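Local structure of serpin-ZX (Arabidopsis thaliana, 3LE2) at residues E181-F193 with K200-Q212. The protein inhibits target proteases, including metacaspase-9 and RD21A, by offering a reactive-centre loop that is cleaved and leaves the protease covalently trapped. Residues are numbered along the deposited sequence; the frame is centred on the assembly and turned at random.
Sequences EKFDESLTQEGEF and KVTAPFMTSKKKQ
With CG anti to the carbonyl carbon in both F183 and M206 (chi1 -65° and -50°), a bend at chi3 of M206 lays CE over the phenyl face. M206 belongs to one strand of the s4C-s3C hairpin of serpin beta-sheet C, strands 189-194 and 200-207, the latter also pairing with strand 277-289; F183 lies in the loop leading into the other. CE lies 3.8 Å from the centroid of the F183 ring and SD 4.4 Å, a CH-pi and Met-aromatic contact; T207 O approaches the edge of the same ring. The antiparallel register rests on Q189-F205, G191-A203 and F193-V201, each doubly bonded, although G191 N to A203 O is weak (N-H...O 126°). G191 leaves room for the F205 ring, whose CD2 passes 3.8 Å from G191 CA and whose CZ reaches F193 CD1. Between D184-T188 and T207 the direct backbone bonds give way to water: water 2 accepts from T207 N and donates to D184 O and T188 OG1, the last also bonded to E337, and water 3 links D184 N with T207 O. On the other face from F205, a bend at chi2 turns the E192 carboxylate back to T202, and OE2 receives the OG1 hydroxyl on its syn lone pair across 2.6 Å.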
ATOM      1  N   GLU A 181      -3.090  -1.791  21.434  1.00 36.12           N
ATOM      2  CA  GLU A 181      -2.489  -2.485  22.562  1.00 35.94           C
ATOM      3  C   GLU A 181      -0.972  -2.496  22.426  1.00 39.26           C
ATOM      4  O   GLU A 181      -0.432  -3.198  21.576  1.00 40.05           O
ATOM      5  CB  GLU A 181      -2.958  -3.934  22.597  1.00 37.23           C
ATOM      6  CG  GLU A 181      -4.433  -4.116  22.877  1.00 48.50           C
ATOM      7  CD  GLU A 181      -4.742  -4.096  24.359  1.00 65.61           C
ATOM      8  OE1 GLU A 181      -3.792  -4.236  25.172  1.00 69.01           O
ATOM      9  OE2 GLU A 181      -5.934  -3.943  24.703  1.00 59.35           O
ATOM     10  N   LYS A 182      -0.275  -1.743  23.267  1.00 39.15           N
ATOM     11  CA  LYS A 182       1.181  -1.755  23.217  1.00 36.02           C
ATOM     12  C   LYS A 182       1.725  -3.142  23.536  1.00 35.46           C
ATOM     13  O   LYS A 182       1.041  -3.961  24.155  1.00 44.67           O
ATOM     14  CB  LYS A 182       1.767  -0.721  24.184  1.00 43.52           C
ATOM     15  CG  LYS A 182       1.481  -0.991  25.665  1.00 55.59           C
ATOM     16  CD  LYS A 182       1.787   0.248  26.505  1.00 54.93           C
ATOM     17  CE  LYS A 182       1.447   0.046  27.972  1.00 64.26           C
ATOM     18  NZ  LYS A 182       1.583   1.323  28.735  1.00 56.33           N
ATOM     19  N   PHE A 183       2.945  -3.413  23.082  1.00 33.18           N
ATOM     20  CA  PHE A 183       3.691  -4.584  23.523  1.00 42.30           C
ATOM     21  C   PHE A 183       4.616  -4.121  24.632  1.00 43.03           C
ATOM     22  O   PHE A 183       5.042  -2.971  24.635  1.00 37.59           O
ATOM     23  CB  PHE A 183       4.541  -5.149  22.389  1.00 39.49           C
ATOM     24  CG  PHE A 183       3.746  -5.686  21.249  1.00 42.53           C
ATOM     25  CD1 PHE A 183       3.572  -7.048  21.096  1.00 49.31           C
ATOM     26  CD2 PHE A 183       3.168  -4.828  20.327  1.00 34.60           C
ATOM     27  CE1 PHE A 183       2.835  -7.547  20.042  1.00 41.69           C
ATOM     28  CE2 PHE A 183       2.438  -5.315  19.273  1.00 40.11           C
ATOM     29  CZ  PHE A 183       2.268  -6.677  19.126  1.00 39.23           C
ATOM     30  N   ASP A 184       4.925  -5.011  25.570  1.00 48.75           N
ATOM     31  CA  ASP A 184       5.872  -4.689  26.632  1.00 47.69           C
ATOM     32  C   ASP A 184       7.290  -4.844  26.095  1.00 47.52           C
ATOM     33  O   ASP A 184       7.764  -5.960  25.853  1.00 51.52           O
ATOM     34  CB  ASP A 184       5.653  -5.584  27.860  1.00 48.66           C
ATOM     35  CG  ASP A 184       6.430  -5.101  29.082  1.00 59.03           C
ATOM     36  OD1 ASP A 184       7.528  -4.520  28.917  1.00 55.90           O
ATOM     37  OD2 ASP A 184       5.943  -5.306  30.211  1.00 58.86           O
ATOM     38  N   GLU A 185       7.957  -3.717  25.894  1.00 45.11           N
ATOM     39  CA  GLU A 185       9.295  -3.724  25.320  1.00 45.82           C
ATOM     40  C   GLU A 185      10.280  -4.521  26.178  1.00 46.25           C
ATOM     41  O   GLU A 185      11.284  -5.027  25.676  1.00 45.99           O
ATOM     42  CB  GLU A 185       9.784  -2.294  25.116  1.00 39.34           C
ATOM     43  CG  GLU A 185      11.172  -2.212  24.543  1.00 59.82           C
ATOM     44  CD  GLU A 185      11.656  -0.787  24.426  1.00 78.20           C
ATOM     45  OE1 GLU A 185      10.801   0.129  24.417  1.00 70.90           O
ATOM     46  OE2 GLU A 185      12.889  -0.584  24.347  1.00 86.04           O
ATOM     47  N   SER A 186       9.985  -4.649  27.468  1.00 44.94           N
ATOM     48  CA  SER A 186      10.825  -5.457  28.350  1.00 56.04           C
ATOM     49  C   SER A 186      10.818  -6.919  27.922  1.00 51.86           C
ATOM     50  O   SER A 186      11.734  -7.671  28.270  1.00 49.79           O
ATOM     51  CB  SER A 186      10.353  -5.356  29.803  1.00 55.07           C
ATOM     52  OG  SER A 186       9.651  -4.148  30.031  1.00 67.11           O
ATOM     53  N   LEU A 187       9.780  -7.311  27.179  1.00 44.90           N
ATOM     54  CA  LEU A 187       9.575  -8.703  26.775  1.00 40.42           C
ATOM     55  C   LEU A 187      10.206  -9.053  25.431  1.00 43.29           C
ATOM     56  O   LEU A 187      10.408 -10.225  25.110  1.00 42.96           O
ATOM     57  CB  LEU A 187       8.085  -9.037  26.734  1.00 49.25           C
ATOM     58  CG  LEU A 187       7.362  -9.025  28.081  1.00 50.17           C
ATOM     59  CD1 LEU A 187       5.887  -9.399  27.921  1.00 41.39           C
ATOM     60  CD2 LEU A 187       8.057  -9.978  29.033  1.00 45.26           C
ATOM     61  N   THR A 188      10.506  -8.037  24.639  1.00 42.83           N
ATOM     62  CA  THR A 188      11.184  -8.254  23.373  1.00 41.22           C
ATOM     63  C   THR A 188      12.505  -8.983  23.613  1.00 45.82           C
ATOM     64  O   THR A 188      13.281  -8.595  24.483  1.00 48.26           O
ATOM     65  CB  THR A 188      11.449  -6.926  22.669  1.00 44.17           C
ATOM     66  OG1 THR A 188      10.215  -6.213  22.530  1.00 36.78           O
ATOM     67  CG2 THR A 188      12.085  -7.157  21.301  1.00 34.89           C
ATOM     68  N   GLN A 189      12.754 -10.041  22.847  1.00 32.02           N
ATOM     69  CA  GLN A 189      13.965 -10.838  23.009  1.00 45.91           C
ATOM     70  C   GLN A 189      14.490 -11.245  21.639  1.00 50.18           C
ATOM     71  O   GLN A 189      13.733 -11.283  20.672  1.00 47.07           O
ATOM     72  CB  GLN A 189      13.680 -12.088  23.854  1.00 50.59           C
ATOM     73  CG  GLN A 189      13.200 -11.798  25.287  1.00 59.72           C
ATOM     74  CD  GLN A 189      14.257 -11.102  26.157  1.00 69.87           C
ATOM     75  OE1 GLN A 189      15.460 -11.360  26.029  1.00 74.13           O
ATOM     76  NE2 GLN A 189      13.804 -10.223  27.052  1.00 59.78           N
ATOM     77  N   GLU A 190      15.782 -11.541  21.552  1.00 41.39           N
ATOM     78  CA  GLU A 190      16.366 -12.015  20.299  1.00 44.52           C
ATOM     79  C   GLU A 190      15.845 -13.415  19.980  1.00 47.45           C
ATOM     80  O   GLU A 190      15.474 -14.167  20.884  1.00 55.50           O
ATOM     81  CB  GLU A 190      17.901 -12.013  20.365  1.00 46.27           C
ATOM     82  CG  GLU A 190      18.515 -10.640  20.607  1.00 51.72           C
ATOM     83  CD  GLU A 190      18.113  -9.612  19.557  1.00 55.25           C
ATOM     84  OE1 GLU A 190      18.665  -9.634  18.434  1.00 49.69           O
ATOM     85  OE2 GLU A 190      17.248  -8.766  19.863  1.00 57.67           O
ATOM     86  N   GLY A 191      15.808 -13.755  18.691  1.00 47.34           N
ATOM     87  CA  GLY A 191      15.283 -15.035  18.237  1.00 32.63           C
ATOM     88  C   GLY A 191      15.633 -15.301  16.781  1.00 34.36           C
ATOM     89  O   GLY A 191      16.047 -14.399  16.069  1.00 38.03           O
ATOM     90  N   GLU A 192      15.465 -16.538  16.334  1.00 35.56           N
ATOM     91  CA  GLU A 192      15.839 -16.912  14.974  1.00 40.64           C
ATOM     92  C   GLU A 192      14.727 -16.684  13.945  1.00 42.77           C
ATOM     93  O   GLU A 192      13.604 -17.167  14.103  1.00 41.47           O
ATOM     94  CB  GLU A 192      16.301 -18.376  14.930  1.00 35.39           C
ATOM     95  CG  GLU A 192      17.584 -18.642  15.737  1.00 52.61           C
ATOM     96  CD  GLU A 192      18.725 -17.661  15.410  1.00 58.48           C
ATOM     97  OE1 GLU A 192      19.323 -17.774  14.314  1.00 66.65           O
ATOM     98  OE2 GLU A 192      19.036 -16.781  16.249  1.00 61.49           O
ATOM     99  N   PHE A 193      15.050 -15.944  12.890  1.00 36.89           N
ATOM    100  CA  PHE A 193      14.158 -15.817  11.744  1.00 33.02           C
ATOM    101  C   PHE A 193      14.703 -16.702  10.623  1.00 40.68           C
ATOM    102  O   PHE A 193      15.904 -16.695  10.340  1.00 36.42           O
ATOM    103  CB  PHE A 193      14.058 -14.355  11.294  1.00 33.48           C
ATOM    104  CG  PHE A 193      13.045 -14.121  10.204  1.00 36.40           C
ATOM    105  CD1 PHE A 193      11.755 -13.715  10.511  1.00 30.41           C
ATOM    106  CD2 PHE A 193      13.380 -14.317   8.876  1.00 31.37           C
ATOM    107  CE1 PHE A 193      10.832 -13.510   9.516  1.00 34.64           C
ATOM    108  CE2 PHE A 193      12.458 -14.114   7.875  1.00 32.55           C
ATOM    109  CZ  PHE A 193      11.184 -13.713   8.189  1.00 34.11           C
ATOM    110  N   LYS A 200      19.374 -18.860   8.674  1.00 44.59           N
ATOM    111  CA  LYS A 200      18.668 -18.215   9.771  1.00 40.38           C
ATOM    112  C   LYS A 200      19.438 -16.952  10.171  1.00 48.85           C
ATOM    113  O   LYS A 200      20.629 -16.831   9.875  1.00 47.30           O
ATOM    114  CB  LYS A 200      18.566 -19.157  10.984  1.00 37.81           C
ATOM    115  CG  LYS A 200      17.842 -20.481  10.747  1.00 57.13           C
ATOM    116  CD  LYS A 200      18.753 -21.541  10.132  1.00 61.36           C
ATOM    117  CE  LYS A 200      18.174 -22.961  10.282  1.00 77.93           C
ATOM    118  NZ  LYS A 200      16.872 -23.185   9.570  1.00 72.50           N
ATOM    119  N   VAL A 201      18.758 -16.027  10.849  1.00 40.58           N
ATOM    120  CA  VAL A 201      19.368 -14.801  11.368  1.00 40.97           C
ATOM    121  C   VAL A 201      18.739 -14.438  12.708  1.00 46.83           C
ATOM    122  O   VAL A 201      17.578 -14.763  12.956  1.00 51.34           O
ATOM    123  CB  VAL A 201      19.197 -13.609  10.404  1.00 49.65           C
ATOM    124  CG1 VAL A 201      20.076 -13.787   9.166  1.00 39.19           C
ATOM    125  CG2 VAL A 201      17.716 -13.416  10.027  1.00 44.70           C
ATOM    126  N   THR A 202      19.498 -13.770  13.573  1.00 37.60           N
ATOM    127  CA  THR A 202      19.007 -13.416  14.903  1.00 36.98           C
ATOM    128  C   THR A 202      18.381 -12.028  14.894  1.00 41.85           C
ATOM    129  O   THR A 202      18.994 -11.064  14.436  1.00 40.43           O
ATOM    130  CB  THR A 202      20.136 -13.461  15.951  1.00 40.69           C
ATOM    131  OG1 THR A 202      20.661 -14.790  16.022  1.00 52.39           O
ATOM    132  CG2 THR A 202      19.609 -13.070  17.318  1.00 41.46           C
ATOM    133  N   ALA A 203      17.163 -11.923  15.409  1.00 29.25           N
ATOM    134  CA  ALA A 203      16.411 -10.679  15.321  1.00 31.90           C
ATOM    135  C   ALA A 203      15.497 -10.470  16.538  1.00 34.69           C
ATOM    136  O   ALA A 203      15.113 -11.434  17.206  1.00 34.42           O
ATOM    137  CB  ALA A 203      15.601 -10.658  14.017  1.00 34.23           C
ATOM    138  N   PRO A 204      15.161  -9.205  16.840  1.00 33.42           N
ATOM    139  CA  PRO A 204      14.233  -8.885  17.935  1.00 35.88           C
ATOM    140  C   PRO A 204      12.785  -9.311  17.620  1.00 38.01           C
ATOM    141  O   PRO A 204      12.191  -8.834  16.651  1.00 34.34           O
ATOM    142  CB  PRO A 204      14.308  -7.348  18.041  1.00 28.75           C
ATOM    143  CG  PRO A 204      15.350  -6.897  17.054  1.00 27.54           C
ATOM    144  CD  PRO A 204      15.615  -8.007  16.111  1.00 35.93           C
ATOM    145  N   PHE A 205      12.237 -10.207  18.433  1.00 34.81           N
ATOM    146  CA  PHE A 205      10.837 -10.594  18.345  1.00 31.22           C
ATOM    147  C   PHE A 205      10.051 -10.033  19.524  1.00 40.84           C
ATOM    148  O   PHE A 205      10.409 -10.268  20.680  1.00 38.26           O
ATOM    149  CB  PHE A 205      10.694 -12.114  18.365  1.00 26.59           C
ATOM    150  CG  PHE A 205      11.007 -12.784  17.053  1.00 33.23           C
ATOM    151  CD1 PHE A 205      10.016 -12.968  16.100  1.00 28.79           C
ATOM    152  CD2 PHE A 205      12.281 -13.260  16.787  1.00 34.73           C
ATOM    153  CE1 PHE A 205      10.281 -13.609  14.909  1.00 35.58           C
ATOM    154  CE2 PHE A 205      12.563 -13.902  15.580  1.00 36.84           C
ATOM    155  CZ  PHE A 205      11.558 -14.076  14.640  1.00 33.15           C
ATOM    156  N   MET A 206       8.977  -9.303  19.232  1.00 35.67           N
ATOM    157  CA  MET A 206       8.061  -8.845  20.266  1.00 34.11           C
ATOM    158  C   MET A 206       7.168 -10.002  20.699  1.00 38.54           C
ATOM    159  O   MET A 206       6.905 -10.919  19.920  1.00 34.41           O
ATOM    160  CB  MET A 206       7.199  -7.704  19.735  1.00 32.60           C
ATOM    161  CG  MET A 206       7.991  -6.605  19.076  1.00 32.69           C
ATOM    162  SD  MET A 206       6.977  -5.204  18.596  1.00 32.16           S
ATOM    163  CE  MET A 206       5.742  -6.007  17.579  1.00 28.06           C
ATOM    164  N   THR A 207       6.705  -9.962  21.944  1.00 39.35           N
ATOM    165  CA  THR A 207       5.793 -10.987  22.438  1.00 38.94           C
ATOM    166  C   THR A 207       4.731 -10.403  23.352  1.00 38.56           C
ATOM    167  O   THR A 207       4.800  -9.233  23.739  1.00 41.84           O
ATOM    168  CB  THR A 207       6.522 -12.118  23.188  1.00 48.59           C
ATOM    169  OG1 THR A 207       5.615 -13.209  23.390  1.00 38.91           O
ATOM    170  CG2 THR A 207       7.037 -11.626  24.536  1.00 43.20           C
ATOM    171  N   SER A 208       3.739 -11.225  23.672  1.00 39.66           N
ATOM    172  CA  SER A 208       2.632 -10.818  24.531  1.00 38.82           C
ATOM    173  C   SER A 208       1.884 -12.029  25.067  1.00 43.14           C
ATOM    174  O   SER A 208       1.914 -13.114  24.478  1.00 40.51           O
ATOM    175  CB  SER A 208       1.656  -9.917  23.784  1.00 34.39           C
ATOM    176  OG  SER A 208       0.528  -9.652  24.595  1.00 35.43           O
ATOM    177  N   LYS A 209       1.215 -11.843  26.197  1.00 44.89           N
ATOM    178  CA  LYS A 209       0.416 -12.916  26.767  1.00 52.82           C
ATOM    179  C   LYS A 209      -1.049 -12.540  26.725  1.00 41.06           C
ATOM    180  O   LYS A 209      -1.902 -13.338  27.084  1.00 47.16           O
ATOM    181  CB  LYS A 209       0.863 -13.267  28.193  1.00 55.31           C
ATOM    182  CG  LYS A 209       1.908 -14.385  28.253  1.00 58.64           C
ATOM    183  CD  LYS A 209       2.264 -14.756  29.691  1.00 62.25           C
ATOM    184  CE  LYS A 209       3.013 -16.086  29.754  1.00 76.87           C
ATOM    185  NZ  LYS A 209       4.183 -16.143  28.822  1.00 64.17           N
ATOM    186  N   LYS A 210      -1.329 -11.320  26.269  1.00 42.26           N
ATOM    187  CA  LYS A 210      -2.698 -10.892  26.037  1.00 38.42           C
ATOM    188  C   LYS A 210      -3.338 -11.705  24.914  1.00 40.49           C
ATOM    189  O   LYS A 210      -2.658 -12.375  24.142  1.00 46.83           O
ATOM    190  CB  LYS A 210      -2.750  -9.405  25.694  1.00 36.89           C
ATOM    191  CG  LYS A 210      -2.226  -8.498  26.791  1.00 44.25           C
ATOM    192  CD  LYS A 210      -2.855  -7.115  26.704  1.00 43.10           C
ATOM    193  CE  LYS A 210      -2.204  -6.138  27.667  1.00 56.93           C
ATOM    194  NZ  LYS A 210      -0.875  -5.655  27.168  1.00 60.45           N
ATOM    195  N   LYS A 211      -4.657 -11.639  24.815  1.00 43.41           N
ATOM    196  CA  LYS A 211      -5.345 -12.361  23.761  1.00 37.29           C
ATOM    197  C   LYS A 211      -5.157 -11.625  22.436  1.00 36.47           C
ATOM    198  O   LYS A 211      -5.028 -10.404  22.413  1.00 41.14           O
ATOM    199  CB  LYS A 211      -6.819 -12.510  24.124  1.00 41.77           C
ATOM    200  CG  LYS A 211      -7.048 -13.249  25.450  1.00 50.76           C
ATOM    201  CD  LYS A 211      -8.540 -13.453  25.750  1.00 58.30           C
ATOM    202  CE  LYS A 211      -8.786 -13.968  27.181  1.00 68.95           C
ATOM    203  NZ  LYS A 211      -8.348 -15.381  27.414  1.00 65.92           N
ATOM    204  N   GLN A 212      -5.122 -12.361  21.331  1.00 32.52           N
ATOM    205  CA  GLN A 212      -4.935 -11.729  20.023  1.00 36.39           C
ATOM    206  C   GLN A 212      -6.025 -12.114  19.001  1.00 33.34           C
ATOM    207  O   GLN A 212      -6.623 -13.183  19.093  1.00 35.61           O
ATOM    208  CB  GLN A 212      -3.545 -12.066  19.461  1.00 30.39           C
ATOM    209  CG  GLN A 212      -2.356 -11.849  20.435  1.00 31.75           C
ATOM    210  CD  GLN A 212      -2.113 -10.393  20.769  1.00 28.16           C
ATOM    211  OE1 GLN A 212      -2.345  -9.508  19.947  1.00 29.08           O
ATOM    212  NE2 GLN A 212      -1.651 -10.133  21.988  1.00 36.01           N
TER
HETATM  213  O   HOH W   1       0.289  -6.866  24.427  1.00 48.20           O
HETATM  214  O   HOH W   2       7.478  -7.554  23.453  1.00 40.43           O
HETATM  215  O   HOH W   3       3.610  -7.450  25.155  1.00 46.28           O
HETATM  216  O   HOH W   4      19.298  -8.491  16.292  1.00 41.86           O